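Local structure of beta-lactamase (Sphaerobacter thermophilus, 4EWF) at residues R46-A50 against V241-N245; R49-T53 against V223-V227; T53-P57 against Y167-V171; T118-D123 against L144-M148. The protein probably hydrolyses beta-lactams to substituted beta-amino acids, as a member of the class A beta-lactamase family. All coordinates share one frame; numbering follows the deposited sequence. Where two conformers were deposited one is given.

How the contacts relate
From the N terminus, residues 46-57 form one continuous stretch that supplies the first partner of three contacts, which return to successively earlier parts of the chain. Contact 1 closes the longest loop, bringing 46-50 against 241-245, at the end of strand 235-244. Contact 2 starts from overlapping residues and returns to 223-227 on the neighbouring strand of the same sheet. Contact 3, beginning at the shared Thr53, closes a shorter loop onto helix 164-175. Contact 4, nested inside all three, ties helix 115-125 to the segment 144-148. Together they link the antiparallel sheet to helix 55-67 and on to the helical region, where Lys55 and Val54 of contact 3 touch Thr118, Leu144 and Met148 of contact 4.

Contact 1: residues R46-A50 against V241-N245; sequences RRFRA and VFTEN
Phe48, on the short strand 48-49, packs against Phe242 of strand 235-244, joining the chain that leads to helix 55-67 to the five-stranded antiparallel sheet. The touch is not ring on ring. Phe242 CB sits over one face of the Phe48 ring, 3.8 Å from its centroid in a CH-pi contact, and the two ring planes are 33° apart with their centroids well separated. The Phe242 ring instead takes Arg49 O and Ala50 CA at its edge, with Arg49 O 3.9 Å from Phe242 CD1. Further along, Glu244 holds CG anti to its backbone N (chi1 165°) and stretches its carboxylate past Phe48, so that Glu244 OE1 lies 3.7 Å from Phe48 CD1. Most of the polar links run through water. One molecule bridges Glu244 OE1 to Arg47 O and Arg46 NE, and also lies over the Phe48 face opposite Phe242; a second joins Glu244 OE1 to Arg49 N, at 2.7 Å and 2.9 Å. Arg46 NH1 adds a long salt bridge, 3.9 Å from Glu244 OE2. This is the place in the class A beta-lactamase fold where the antiparallel sheet packs against the segment running from strand 48-49 to helix 55-67.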
loop_
_atom_site.group_PDB
_atom_site.type_symbol
_atom_site.label_atom_id
_atom_site.label_comp_id
_atom_site.label_asym_id
_atom_site.label_seq_id
_atom_site.Cartn_x
_atom_site.Cartn_y
_atom_site.Cartn_z
ATOM N N ARG A 46 5.603 15.250 1.793
ATOM C CA ARG A 46 6.724 15.179 0.841
ATOM C C ARG A 46 6.396 14.150 -0.244
ATOM O O ARG A 46 5.766 13.141 0.036
ATOM C CB ARG A 46 8.023 14.781 1.567
ATOM C CG ARG A 46 9.229 14.615 0.626
ATOM C CD ARG A 46 10.566 14.622 1.384
ATOM N NE ARG A 46 11.692 14.311 0.500
ATOM C CZ ARG A 46 12.956 14.675 0.718
ATOM N NH1 ARG A 46 13.908 14.313 -0.137
ATOM N NH2 ARG A 46 13.274 15.387 1.790
ATOM N N ARG A 47 6.808 14.416 -1.481
ATOM C CA ARG A 47 6.512 13.532 -2.604
ATOM C C ARG A 47 7.550 12.412 -2.754
ATOM O O ARG A 47 8.744 12.684 -2.853
ATOM C CB ARG A 47 6.446 14.350 -3.897
ATOM C CG ARG A 47 5.398 15.458 -3.870
ATOM C CD ARG A 47 5.643 16.512 -4.974
ATOM N NE ARG A 47 4.650 17.583 -4.939
ATOM C CZ ARG A 47 4.889 18.830 -4.539
ATOM N NH1 ARG A 47 6.113 19.206 -4.141
ATOM N NH2 ARG A 47 3.901 19.722 -4.557
ATOM N N PHE A 48 7.078 11.164 -2.758
ATOM C CA PHE A 48 7.912 9.973 -2.954
ATOM C C PHE A 48 7.386 9.193 -4.174
ATOM O O PHE A 48 6.214 9.322 -4.530
ATOM C CB PHE A 48 7.774 9.042 -1.738
ATOM C CG PHE A 48 8.324 9.625 -0.460
ATOM C CD1 PHE A 48 9.600 9.292 -0.031
ATOM C CD2 PHE A 48 7.573 10.518 0.288
ATOM C CE1 PHE A 48 10.128 9.829 1.149
ATOM C CE2 PHE A 48 8.089 11.074 1.477
ATOM C CZ PHE A 48 9.370 10.725 1.899
ATOM N N ARG A 49 8.224 8.362 -4.790
ATOM C CA ARG A 49 7.718 7.420 -5.789
ATOM C C ARG A 49 6.786 6.448 -5.090
ATOM O O ARG A 49 7.120 5.877 -4.047
ATOM C CB ARG A 49 8.857 6.662 -6.497
ATOM C CG ARG A 49 9.803 7.584 -7.273
ATOM C CD ARG A 49 10.896 6.810 -8.024
ATOM N NE ARG A 49 11.993 7.706 -8.378
ATOM C CZ ARG A 49 12.016 8.442 -9.477
ATOM N NH1 ARG A 49 11.014 8.376 -10.341
ATOM N NH2 ARG A 49 13.041 9.233 -9.718
ATOM N N ALA A 50 5.594 6.276 -5.639
ATOM C CA ALA A 50 4.626 5.393 -5.002
ATOM C C ALA A 50 5.049 3.945 -5.154
ATOM O O ALA A 50 4.731 3.119 -4.300
ATOM C CB ALA A 50 3.228 5.591 -5.603
ATOM N N VAL A 241 4.283 4.484 5.368
ATOM C CA VAL A 241 5.697 4.831 5.420
ATOM C C VAL A 241 6.328 4.657 4.054
ATOM O O VAL A 241 6.185 3.610 3.429
ATOM C CB VAL A 241 6.443 3.957 6.443
ATOM C CG1 VAL A 241 7.938 4.275 6.451
ATOM C CG2 VAL A 241 5.838 4.176 7.825
ATOM N N PHE A 242 6.991 5.711 3.586
ATOM C CA PHE A 242 7.738 5.690 2.338
ATOM C C PHE A 242 9.203 5.901 2.646
ATOM O O PHE A 242 9.543 6.734 3.487
ATOM C CB PHE A 242 7.209 6.779 1.388
ATOM C CG PHE A 242 5.821 6.484 0.882
ATOM C CD1 PHE A 242 5.626 6.013 -0.408
ATOM C CD2 PHE A 242 4.722 6.609 1.721
ATOM C CE1 PHE A 242 4.344 5.714 -0.879
ATOM C CE2 PHE A 242 3.428 6.307 1.262
ATOM C CZ PHE A 242 3.247 5.851 -0.045
ATOM N N THR A 243 10.081 5.142 1.989
ATOM C CA THR A 243 11.506 5.383 2.197
ATOM C C THR A 243 12.238 5.434 0.865
ATOM O O THR A 243 11.889 4.739 -0.087
ATOM C CB THR A 243 12.209 4.349 3.127
ATOM O OG1 THR A 243 12.565 3.173 2.382
ATOM C CG2 THR A 243 11.345 3.972 4.336
ATOM N N GLU A 244 13.281 6.248 0.825
ATOM C CA GLU A 244 13.968 6.539 -0.411
ATOM C C GLU A 244 15.460 6.642 -0.136
ATOM O O GLU A 244 15.893 7.321 0.809
ATOM C CB GLU A 244 13.384 7.858 -0.929
ATOM C CG GLU A 244 14.103 8.587 -1.985
ATOM C CD GLU A 244 13.386 9.899 -2.299
ATOM O OE1 GLU A 244 12.179 9.847 -2.610
ATOM O OE2 GLU A 244 14.017 10.970 -2.202
ATOM N N ASN A 245 16.254 5.967 -0.962
ATOM C CA ASN A 245 17.706 6.033 -0.860
ATOM C C ASN A 245 18.318 5.546 0.452
ATOM O O ASN A 245 19.413 5.974 0.804
ATOM C CB ASN A 245 18.193 7.460 -1.142
ATOM C CG ASN A 245 17.814 7.921 -2.523
ATOM O OD1 ASN A 245 17.911 7.154 -3.486
ATOM N ND2 ASN A 245 17.333 9.154 -2.629
HETATM O O HOH W 1 10.895 12.024 -1.527
HETATM O O HOH W 2 10.778 7.791 -3.586
HETATM O O HOH W 3 12.879 7.918 -5.402
#

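Contact 2: residues R49-T53 against V223-V227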
loop_
_atom_site.group_PDB
_atom_site.type_symbol
_atom_site.label_atom_id
_atom_site.label_comp_id
_atom_site.label_asym_id
_atom_site.label_seq_id
_atom_site.Cartn_x
_atom_site.Cartn_y
_atom_site.Cartn_z
ATOM N N ARG A 49 8.224 8.362 -4.790
ATOM C CA ARG A 49 7.718 7.420 -5.789
ATOM C C ARG A 49 6.786 6.448 -5.090
ATOM O O ARG A 49 7.120 5.877 -4.047
ATOM C CB ARG A 49 8.857 6.662 -6.497
ATOM C CG ARG A 49 9.803 7.584 -7.273
ATOM C CD ARG A 49 10.896 6.810 -8.024
ATOM N NE ARG A 49 11.993 7.706 -8.378
ATOM C CZ ARG A 49 12.016 8.442 -9.477
ATOM N NH1 ARG A 49 11.014 8.376 -10.341
ATOM N NH2 ARG A 49 13.041 9.233 -9.718
ATOM N N ALA A 50 5.594 6.276 -5.639
ATOM C CA ALA A 50 4.626 5.393 -5.002
ATOM C C ALA A 50 5.049 3.945 -5.154
ATOM O O ALA A 50 4.731 3.119 -4.300
ATOM C CB ALA A 50 3.228 5.591 -5.603
ATOM N N ALA A 51 5.768 3.638 -6.238
ATOM C CA ALA A 51 6.001 2.239 -6.577
ATOM C C ALA A 51 4.654 1.506 -6.547
ATOM O O ALA A 51 3.613 2.059 -6.928
ATOM C CB ALA A 51 6.993 1.603 -5.594
ATOM N N SER A 52 4.649 0.280 -6.048
ATOM C CA SER A 52 3.430 -0.522 -6.054
ATOM C C SER A 52 2.309 -0.102 -5.091
ATOM O O SER A 52 1.244 -0.709 -5.116
ATOM C CB SER A 52 3.780 -1.993 -5.801
ATOM O OG SER A 52 4.452 -2.512 -6.927
ATOM N N THR A 53 2.528 0.902 -4.239
ATOM C CA THR A 53 1.476 1.259 -3.285
ATOM C C THR A 53 0.268 1.810 -4.030
ATOM O O THR A 53 -0.851 1.755 -3.536
ATOM C CB THR A 53 1.928 2.290 -2.228
ATOM O OG1 THR A 53 2.266 3.530 -2.869
ATOM C CG2 THR A 53 3.115 1.765 -1.448
ATOM N N VAL A 223 13.966 2.420 -3.411
ATOM C CA VAL A 223 12.629 2.728 -2.901
ATOM C C VAL A 223 12.011 1.572 -2.129
ATOM O O VAL A 223 11.842 0.478 -2.670
ATOM C CB VAL A 223 11.668 3.129 -4.033
ATOM C CG1 VAL A 223 10.254 3.253 -3.483
ATOM C CG2 VAL A 223 12.104 4.460 -4.670
ATOM N N VAL A 224 11.675 1.808 -0.861
ATOM C CA VAL A 224 11.008 0.781 -0.050
ATOM C C VAL A 224 9.834 1.398 0.727
ATOM O O VAL A 224 10.038 2.257 1.600
ATOM C CB VAL A 224 12.010 0.072 0.900
ATOM C CG1 VAL A 224 11.315 -1.054 1.718
ATOM C CG2 VAL A 224 13.196 -0.492 0.101
ATOM N N ASN A 225 8.611 0.995 0.376
ATOM C CA ASN A 225 7.402 1.563 0.980
ATOM C C ASN A 225 6.506 0.456 1.530
ATOM O O ASN A 225 6.587 -0.696 1.086
ATOM C CB ASN A 225 6.564 2.364 -0.054
ATOM C CG ASN A 225 7.388 3.314 -0.903
ATOM O OD1 ASN A 225 8.356 3.914 -0.437
ATOM N ND2 ASN A 225 6.974 3.487 -2.165
ATOM N N ASP A 226 5.633 0.813 2.471
ATOM C CA ASP A 226 4.544 -0.070 2.910
ATOM C C ASP A 226 3.399 0.788 3.457
ATOM O O ASP A 226 3.623 1.738 4.206
ATOM C CB ASP A 226 5.035 -1.091 3.946
ATOM C CG ASP A 226 4.167 -2.359 3.995
ATOM O OD1 ASP A 226 3.289 -2.539 3.116
ATOM O OD2 ASP A 226 4.364 -3.178 4.921
ATOM N N VAL A 227 2.177 0.477 3.050
ATOM C CA VAL A 227 1.017 1.267 3.444
ATOM C C VAL A 227 -0.057 0.321 3.928
ATOM O O VAL A 227 -0.455 -0.580 3.195
ATOM C CB VAL A 227 0.446 2.066 2.244
ATOM C CG1 VAL A 227 -0.922 2.682 2.617
ATOM C CG2 VAL A 227 1.438 3.131 1.777
#
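Asn225 sends its amide nitrogen from strand 223-232 to the loop before helix 55-67, where ND2 donates to Arg49 O at 3.0 Å. That loop leads straight into Ser52, the serine of an SxxK pattern that fits the active site of a class A serine beta-lactamase. The donor lies in the carbonyl plane of Arg49, although the bond is somewhat bent, with 142° at the hydrogen. A second, weak bond runs from the same Asn225 ND2 to Ala50 O, 3.1 Å away, so one amide group holds two successive carbonyls. Its other atom, OD1, takes the backbone N-H of Thr243 on the adjacent strand, which fixes the rotation of the amide. Ser52 OG is hydrogen-bonded to Ser113 and to a bound sulfate, probably from the crystallisation liquor. Ala51, just before it, has a strained backbone (phi 50°, psi -141°), as the residue preceding the catalytic serine does in class A enzymes.

Within the loop, Ala50 O also accepts from Thr53 OG1 at 2.9 Å and from Thr53 N, both arriving on the same face of its plane. Arg49 turns its polar end elsewhere, forming a salt bridge with Glu159. Beyond the polar centre the contact is apolar. Ala51 CB lies 4.2 Å from Val223 CG1 on one flank. On the other, the Thr53 hydroxyl is committed to the loop and its methyl is turned to the strand, Thr53 CG2 resting 3.8 Å from Asn225 CB and 3.9 Å from Val227 CG2.

Contact 3: residues T53-P57 against Y167-V171; sequences TVKIP and YALAV
Tyr167 is the bump of this contact: its ring reaches from helix 164-175 into a hollow formed by Thr53, Val54, Ile56 and Pro57 at the start of helix 55-67. The hydroxyl end goes deepest. Tyr167 OH lies 3.2 Å from Val54 CA and 3.5 Å from Val54 CG2, with Pro57 CG 3.7 Å away on the proline ring. Val54 turns that methyl to the phenol by holding CG2 anti to its backbone N. The walls of the hollow differ in kind. Thr53 OG1, whose hydroxyl is engaged by Ala50 O, stands over one face of the tyrosine ring, displaced toward the rim, while Thr53 O lies 3.3 Å from Tyr167 CE1. That same carbonyl receives Ile56 N in the 3-10 turn that leads into the helix. Ile56 borders the ring at its edge, CD1 to Tyr167 CD1 4.4 Å, and Pro57 CD meets Tyr167 CE1 at 3.9 Å from an oblique direction.

Ala170, one turn on, sets its CB against Ile56 CG2 at 4.4 Å, where the two backbones come nearest (Pro57 CA to Ala170 CA, 7.4 Å). Lys55 points away from Tyr167, its NZ bonded to Ser113 OG and Asn115 OD1. The first turn thus packs Val54, Ile56 and Pro57 on Tyr167 and Ala170 and puts Lys55 on the side of the probable active site, as for the SxxK lysine of class A beta-lactamases.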
loop_
_atom_site.group_PDB
_atom_site.type_symbol
_atom_site.label_atom_id
_atom_site.label_comp_id
_atom_site.label_asym_id
_atom_site.label_seq_id
_atom_site.Cartn_x
_atom_site.Cartn_y
_atom_site.Cartn_z
ATOM N N THR A 53 2.528 0.902 -4.239
ATOM C CA THR A 53 1.476 1.259 -3.285
ATOM C C THR A 53 0.268 1.810 -4.030
ATOM O O THR A 53 -0.851 1.755 -3.536
ATOM C CB THR A 53 1.928 2.290 -2.228
ATOM O OG1 THR A 53 2.266 3.530 -2.869
ATOM C CG2 THR A 53 3.115 1.765 -1.448
ATOM N N VAL A 54 0.494 2.299 -5.244
ATOM C CA VAL A 54 -0.594 2.872 -6.042
ATOM C C VAL A 54 -1.616 1.806 -6.476
ATOM O O VAL A 54 -2.682 2.115 -7.012
ATOM C CB VAL A 54 -0.032 3.663 -7.265
ATOM C CG1 VAL A 54 0.522 2.717 -8.314
ATOM C CG2 VAL A 54 -1.104 4.619 -7.838
ATOM N N LYS A 55 -1.301 0.544 -6.225
ATOM C CA LYS A 55 -2.269 -0.505 -6.501
ATOM C C LYS A 55 -3.466 -0.448 -5.547
ATOM O O LYS A 55 -4.491 -1.081 -5.796
ATOM C CB LYS A 55 -1.578 -1.871 -6.503
ATOM C CG LYS A 55 -0.520 -1.931 -7.601
ATOM C CD LYS A 55 0.323 -3.214 -7.575
ATOM C CE LYS A 55 1.414 -3.124 -8.648
ATOM N NZ LYS A 55 2.201 -4.391 -8.735
ATOM N N ILE A 56 -3.353 0.340 -4.477
ATOM C CA ILE A 56 -4.474 0.503 -3.558
ATOM C C ILE A 56 -5.615 1.278 -4.210
ATOM O O ILE A 56 -6.718 0.765 -4.337
ATOM C CB ILE A 56 -4.047 1.168 -2.229
ATOM C CG1 ILE A 56 -3.215 0.188 -1.386
ATOM C CG2 ILE A 56 -5.284 1.656 -1.440
ATOM C CD1 ILE A 56 -2.552 0.858 -0.161
ATOM N N PRO A 57 -5.358 2.524 -4.634
ATOM C CA PRO A 57 -6.459 3.229 -5.295
ATOM C C PRO A 57 -6.920 2.529 -6.576
ATOM O O PRO A 57 -8.074 2.682 -6.939
ATOM C CB PRO A 57 -5.866 4.613 -5.604
ATOM C CG PRO A 57 -4.393 4.439 -5.523
ATOM C CD PRO A 57 -4.161 3.372 -4.483
ATOM N N TYR A 167 -1.694 8.590 1.419
ATOM C CA TYR A 167 -1.921 7.152 1.545
ATOM C C TYR A 167 -2.530 6.764 2.888
ATOM O O TYR A 167 -3.238 5.761 2.990
ATOM C CB TYR A 167 -0.663 6.342 1.153
ATOM C CG TYR A 167 -0.693 6.151 -0.345
ATOM C CD1 TYR A 167 -1.174 4.976 -0.892
ATOM C CD2 TYR A 167 -0.356 7.196 -1.210
ATOM C CE1 TYR A 167 -1.267 4.798 -2.258
ATOM C CE2 TYR A 167 -0.456 7.036 -2.599
ATOM C CZ TYR A 167 -0.921 5.824 -3.109
ATOM O OH TYR A 167 -1.027 5.612 -4.469
ATOM N N ALA A 168 -2.310 7.590 3.909
ATOM C CA ALA A 168 -3.015 7.385 5.163
ATOM C C ALA A 168 -4.516 7.669 4.961
ATOM O O ALA A 168 -5.362 6.921 5.451
ATOM C CB ALA A 168 -2.416 8.247 6.281
ATOM N N LEU A 169 -4.853 8.720 4.210
ATOM C CA LEU A 169 -6.267 8.982 3.920
ATOM C C LEU A 169 -6.897 7.783 3.222
ATOM O O LEU A 169 -8.046 7.428 3.486
ATOM C CB LEU A 169 -6.451 10.219 3.035
ATOM C CG LEU A 169 -6.007 11.556 3.610
ATOM C CD1 LEU A 169 -6.087 12.648 2.537
ATOM C CD2 LEU A 169 -6.855 11.916 4.850
ATOM N N ALA A 170 -6.148 7.167 2.317
ATOM C CA ALA A 170 -6.674 6.038 1.552
ATOM C C ALA A 170 -7.045 4.886 2.472
ATOM O O ALA A 170 -8.122 4.303 2.351
ATOM C CB ALA A 170 -5.656 5.571 0.494
ATOM N N VAL A 171 -6.140 4.537 3.376
ATOM C CA VAL A 171 -6.412 3.452 4.318
ATOM C C VAL A 171 -7.566 3.826 5.242
ATOM O O VAL A 171 -8.415 2.993 5.546
ATOM C CB VAL A 171 -5.158 3.096 5.166
ATOM C CG1 VAL A 171 -5.486 2.034 6.219
ATOM C CG2 VAL A 171 -4.013 2.635 4.268
#

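Contact 4: residues T118-D123 against L144-M148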
loop_
_atom_site.group_PDB
_atom_site.type_symbol
_atom_site.label_atom_id
_atom_site.label_comp_id
_atom_site.label_asym_id
_atom_site.label_seq_id
_atom_site.Cartn_x
_atom_site.Cartn_y
_atom_site.Cartn_z
ATOM N N THR A 118 -1.836 -6.072 -12.674
ATOM C CA THR A 118 -2.039 -4.645 -12.453
ATOM C C THR A 118 -2.363 -3.930 -13.757
ATOM O O THR A 118 -3.350 -3.190 -13.829
ATOM C CB THR A 118 -0.805 -3.995 -11.810
ATOM O OG1 THR A 118 -0.576 -4.587 -10.527
ATOM C CG2 THR A 118 -1.022 -2.493 -11.632
ATOM N N ASN A 119 -1.528 -4.141 -14.778
ATOM C CA ASN A 119 -1.735 -3.505 -16.074
ATOM C C ASN A 119 -3.021 -3.941 -16.784
ATOM O O ASN A 119 -3.616 -3.166 -17.534
ATOM C CB ASN A 119 -0.512 -3.679 -16.983
ATOM C CG ASN A 119 0.717 -2.947 -16.446
ATOM O OD1 ASN A 119 0.613 -2.160 -15.507
ATOM N ND2 ASN A 119 1.882 -3.204 -17.041
ATOM N N LEU A 120 -3.443 -5.176 -16.541
ATOM C CA LEU A 120 -4.727 -5.661 -17.036
ATOM C C LEU A 120 -5.909 -4.914 -16.382
ATOM O O LEU A 120 -6.871 -4.545 -17.064
ATOM C CB LEU A 120 -4.844 -7.172 -16.820
ATOM C CG LEU A 120 -4.016 -8.058 -17.767
ATOM C CD1 LEU A 120 -4.043 -9.519 -17.295
ATOM C CD2 LEU A 120 -4.527 -7.954 -19.215
ATOM N N LEU A 121 -5.834 -4.700 -15.066
ATOM C CA LEU A 121 -6.848 -3.927 -14.343
ATOM C C LEU A 121 -6.860 -2.454 -14.781
ATOM O O LEU A 121 -7.913 -1.829 -14.871
ATOM C CB LEU A 121 -6.605 -4.016 -12.833
ATOM C CG LEU A 121 -6.747 -5.408 -12.208
ATOM C CD1 LEU A 121 -6.391 -5.366 -10.723
ATOM C CD2 LEU A 121 -8.155 -5.927 -12.398
ATOM N N ILE A 122 -5.675 -1.897 -15.024
ATOM C CA ILE A 122 -5.573 -0.534 -15.536
ATOM C C ILE A 122 -6.254 -0.432 -16.899
ATOM O O ILE A 122 -6.973 0.536 -17.177
ATOM C CB ILE A 122 -4.115 -0.074 -15.621
ATOM C CG1 ILE A 122 -3.524 0.031 -14.213
ATOM C CG2 ILE A 122 -4.008 1.266 -16.353
ATOM C CD1 ILE A 122 -2.098 0.535 -14.204
ATOM N N ASP A 123 -6.072 -1.443 -17.741
ATOM C CA ASP A 123 -6.755 -1.450 -19.041
ATOM C C ASP A 123 -8.276 -1.548 -18.890
ATOM O O ASP A 123 -9.031 -1.001 -19.694
ATOM C CB ASP A 123 -6.286 -2.620 -19.906
ATOM C CG ASP A 123 -4.923 -2.373 -20.545
ATOM O OD1 ASP A 123 -4.477 -1.200 -20.592
ATOM O OD2 ASP A 123 -4.308 -3.361 -21.010
ATOM N N LEU A 144 -1.944 8.127 -10.566
ATOM C CA LEU A 144 -1.521 7.000 -11.384
ATOM C C LEU A 144 -1.473 7.482 -12.832
ATOM O O LEU A 144 -2.497 7.842 -13.411
ATOM C CB LEU A 144 -2.504 5.830 -11.253
ATOM C CG LEU A 144 -2.207 4.673 -12.211
ATOM C CD1 LEU A 144 -0.895 4.029 -11.820
ATOM C CD2 LEU A 144 -3.327 3.648 -12.190
ATOM N N SER A 145 -0.279 7.519 -13.413
ATOM C CA SER A 145 -0.112 8.040 -14.761
ATOM C C SER A 145 0.734 7.095 -15.602
ATOM O O SER A 145 0.890 7.295 -16.797
ATOM C CB SER A 145 0.524 9.438 -14.720
ATOM O OG SER A 145 -0.333 10.361 -14.045
ATOM N N ARG A 146 1.259 6.043 -14.971
ATOM C CA ARG A 146 2.230 5.145 -15.610
ATOM C C ARG A 146 1.957 3.674 -15.250
ATOM O O ARG A 146 1.868 3.333 -14.062
ATOM C CB ARG A 146 3.643 5.561 -15.173
ATOM C CG ARG A 146 4.807 4.661 -15.595
ATOM C CD ARG A 146 6.118 5.227 -15.026
ATOM N NE ARG A 146 7.196 4.245 -14.898
ATOM C CZ ARG A 146 8.170 4.093 -15.784
ATOM N NH1 ARG A 146 8.200 4.852 -16.871
ATOM N NH2 ARG A 146 9.114 3.180 -15.586
ATOM N N LYS A 147 1.816 2.810 -16.262
ATOM C CA LYS A 147 1.629 1.378 -16.023
ATOM C C LYS A 147 2.864 0.818 -15.338
ATOM O O LYS A 147 3.909 1.481 -15.272
ATOM C CB LYS A 147 1.419 0.629 -17.350
ATOM C CG LYS A 147 -0.016 0.659 -17.887
ATOM C CD LYS A 147 -0.146 -0.242 -19.113
ATOM C CE LYS A 147 -1.592 -0.457 -19.539
ATOM N NZ LYS A 147 -1.656 -1.146 -20.879
HETATM N N MSE A 148 2.749 -0.404 -14.836
HETATM C CA MSE A 148 3.856 -1.020 -14.119
HETATM C C MSE A 148 4.916 -1.502 -15.099
HETATM O O MSE A 148 4.592 -2.156 -16.090
HETATM C CB MSE A 148 3.356 -2.184 -13.261
HETATM C CG MSE A 148 2.285 -1.785 -12.292
HETATM SE SE MSE A 148 2.849 -0.408 -11.009
HETATM C CE MSE A 148 1.614 0.979 -11.555
#
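Asn119 and Lys147 bring the two backbones together, their CA atoms 5.9 Å apart, where a turn of helix 115-125 meets the irregular segment 144-148. The amide of Asn119 pairs with the backbone of Met148, a selenomethionine, through two hydrogen bonds. Met148 N donates to Asn119 OD1 at 2.8 Å, in the carbonyl plane and on a lone pair; in return Asn119 ND2 donates to Met148 O at 3.1 Å, nearly straight at 169° and lying in the amide plane. With donor and acceptor both spent on Met148, the rotation of the amide about chi2 is fixed and the identity of its N and O ends is set.

Ser113, Asp114 and Asn115 lead into helix 115-125 and form an SDN sequence, as in class A beta-lactamases. The facing segment is consistent with the start of the omega loop, where Arg146 makes a salt bridge with Glu157. Thr118 lies beside the selenomethionine, its CG2 packed tightly on Met148 CG at 3.4 Å, and its hydroxyl bonded to Asp114 O. On the next turn Ile122 and Leu144 meet tip to tip, Ile122 CD1 to Leu144 CD2 3.9 Å.

Lys147 runs its extended chain across the Asn119 side chain, with Lys147 CB 3.4 Å from Asn119 OD1. Its ammonium nitrogen NZ reaches Asp123 OD1 at 2.8 Å in a salt bridge, meeting the carboxylate on its syn side and 21° out of its plane.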